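Local coordinates for uncharacterized protein conserved in bacteria (Cupriavidus necator, PDB 5DMH) that phosphorylates 3-oxo-tetronate to 3-oxo-tetronate 4-phosphate with ATP as the phosphate donor, in carbohydrate metabolism, at residues A134-L139 with L249-G254. Sequence-based numbering, arbitrary orientation.
Sequences ALLAAL and LPLITG
L135, L136 and L139 meet L251 and the preceding P250 where segment 134-139 of helix 128-139 runs nearly antiparallel, at 172°, to strand 251-254, with the axes 9.8 Å apart. This is helix-on-sheet packing in the sugar-binding N-terminal domain: strand 251-254 lies between the parallel strands 111-115 and 144-147, and the helix covers one face of this group. L251 carries most of the contact, its side chain reaching from the strand into the patch made by the three helix leucines. Its CG stands anti to the backbone N (chi1 -177°), which carries the branched end out to the helix. There CD2 touches two successive residues of the helix, lying 3.8 Å from L136 CD2 and 3.9 Å from L135 CB. The L136 side chain crosses that of L251 at about a right angle; its CA–CB bond runs past the strand, yet the CD2 methyl lies against L251. The CA–CB bond of L135 is aimed at the strand, and CB itself makes the touch; the side chain also rests on F114 of strand 111-115.

One turn on from L135, L139 extends the patch toward P250. Its CD2 comes 4.0 Å from L251 CB, again with the two side chains at roughly a right angle, while its branch carbon faces the proline just before the strand. The grip here is purely apolar. On its two flanks the strand is hydrogen-bonded to its neighbours, I252 with F112 and F114 and T253 with C147. R105 NH1 of helix 90-106 hydrogen-bonds to A138 O, joining the two helices. At the edge of the contact, L139 CG sits 4.0 Å from P250 CB.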
loop_
_atom_site.group_PDB
_atom_site.type_symbol
_atom_site.label_atom_id
_atom_site.label_comp_id
_atom_site.label_asym_id
_atom_site.label_seq_id
_atom_site.Cartn_x
_atom_site.Cartn_y
_atom_site.Cartn_z
ATOM N N ALA A 134 -13.839 -10.040 9.063
ATOM C CA ALA A 134 -15.122 -9.614 8.524
ATOM C C ALA A 134 -15.281 -10.131 7.095
ATOM O O ALA A 134 -16.375 -10.508 6.678
ATOM C CB ALA A 134 -15.257 -8.093 8.550
ATOM N N LEU A 135 -14.197 -10.090 6.334
ATOM C CA LEU A 135 -14.234 -10.534 4.956
ATOM C C LEU A 135 -14.466 -12.043 4.884
ATOM O O LEU A 135 -15.284 -12.504 4.076
ATOM C CB LEU A 135 -12.953 -10.149 4.236
ATOM C CG LEU A 135 -12.753 -8.658 3.934
ATOM C CD1 LEU A 135 -11.391 -8.457 3.379
ATOM C CD2 LEU A 135 -13.795 -8.072 2.975
ATOM N N LEU A 136 -13.781 -12.803 5.747
ATOM C CA LEU A 136 -14.016 -14.249 5.834
ATOM C C LEU A 136 -15.485 -14.564 6.126
ATOM O O LEU A 136 -16.079 -15.411 5.462
ATOM C CB LEU A 136 -13.146 -14.891 6.908
ATOM C CG LEU A 136 -11.694 -15.150 6.551
ATOM C CD1 LEU A 136 -10.982 -15.708 7.817
ATOM C CD2 LEU A 136 -11.572 -16.098 5.363
ATOM N N ALA A 137 -16.061 -13.875 7.109
ATOM C CA ALA A 137 -17.450 -14.102 7.476
ATOM C C ALA A 137 -18.354 -13.805 6.291
ATOM O O ALA A 137 -19.256 -14.596 5.991
ATOM C CB ALA A 137 -17.842 -13.261 8.658
ATOM N N ALA A 138 -18.113 -12.683 5.611
ATOM C CA ALA A 138 -18.966 -12.308 4.494
ATOM C C ALA A 138 -18.803 -13.258 3.301
ATOM O O ALA A 138 -19.757 -13.485 2.551
ATOM C CB ALA A 138 -18.764 -10.861 4.098
ATOM N N LEU A 139 -17.622 -13.869 3.184
ATOM C CA LEU A 139 -17.394 -14.902 2.176
ATOM C C LEU A 139 -17.827 -16.315 2.635
ATOM O O LEU A 139 -17.770 -17.261 1.850
ATOM C CB LEU A 139 -15.905 -14.927 1.837
ATOM C CG LEU A 139 -15.272 -14.391 0.542
ATOM C CD1 LEU A 139 -16.166 -13.700 -0.447
ATOM C CD2 LEU A 139 -14.058 -13.518 0.860
ATOM N N LEU A 249 -8.603 -21.042 -1.953
ATOM C CA LEU A 249 -9.142 -20.157 -0.927
ATOM C C LEU A 249 -9.863 -18.956 -1.543
ATOM O O LEU A 249 -9.327 -18.301 -2.433
ATOM C CB LEU A 249 -8.047 -19.668 0.013
ATOM C CG LEU A 249 -7.334 -20.681 0.902
ATOM C CD1 LEU A 249 -6.311 -19.952 1.801
ATOM C CD2 LEU A 249 -8.327 -21.489 1.714
ATOM N N PRO A 250 -11.094 -18.674 -1.076
ATOM C CA PRO A 250 -11.824 -17.461 -1.450
ATOM C C PRO A 250 -11.055 -16.171 -1.124
ATOM O O PRO A 250 -11.167 -15.183 -1.878
ATOM C CB PRO A 250 -13.086 -17.542 -0.585
ATOM C CG PRO A 250 -13.266 -18.966 -0.275
ATOM C CD PRO A 250 -11.923 -19.600 -0.283
ATOM N N LEU A 251 -10.330 -16.170 -0.003
ATOM C CA LEU A 251 -9.607 -14.977 0.487
ATOM C C LEU A 251 -8.150 -15.294 0.826
ATOM O O LEU A 251 -7.857 -16.289 1.491
ATOM C CB LEU A 251 -10.278 -14.425 1.755
ATOM C CG LEU A 251 -9.695 -13.157 2.351
ATOM C CD1 LEU A 251 -9.876 -11.939 1.435
ATOM C CD2 LEU A 251 -10.266 -12.875 3.756
ATOM N N ILE A 252 -7.249 -14.447 0.339
ATOM C CA ILE A 252 -5.843 -14.488 0.676
ATOM C C ILE A 252 -5.485 -13.075 1.179
ATOM O O ILE A 252 -5.967 -12.105 0.616
ATOM C CB ILE A 252 -4.979 -14.862 -0.572
ATOM C CG1 ILE A 252 -5.282 -16.305 -1.004
ATOM C CG2 ILE A 252 -3.503 -14.712 -0.250
ATOM C CD1 ILE A 252 -4.829 -16.665 -2.391
ATOM N N THR A 253 -4.679 -12.982 2.242
ATOM C CA THR A 253 -4.259 -11.694 2.802
ATOM C C THR A 253 -2.745 -11.582 2.976
ATOM O O THR A 253 -2.027 -12.568 3.210
ATOM C CB THR A 253 -4.953 -11.357 4.128
ATOM O OG1 THR A 253 -4.192 -11.829 5.256
ATOM C CG2 THR A 253 -6.405 -11.882 4.174
ATOM N N GLY A 254 -2.255 -10.359 2.817
ATOM C CA GLY A 254 -0.838 -10.103 2.919
ATOM C C GLY A 254 -0.417 -8.835 2.228
ATOM O O GLY A 254 -1.227 -7.936 1.952
#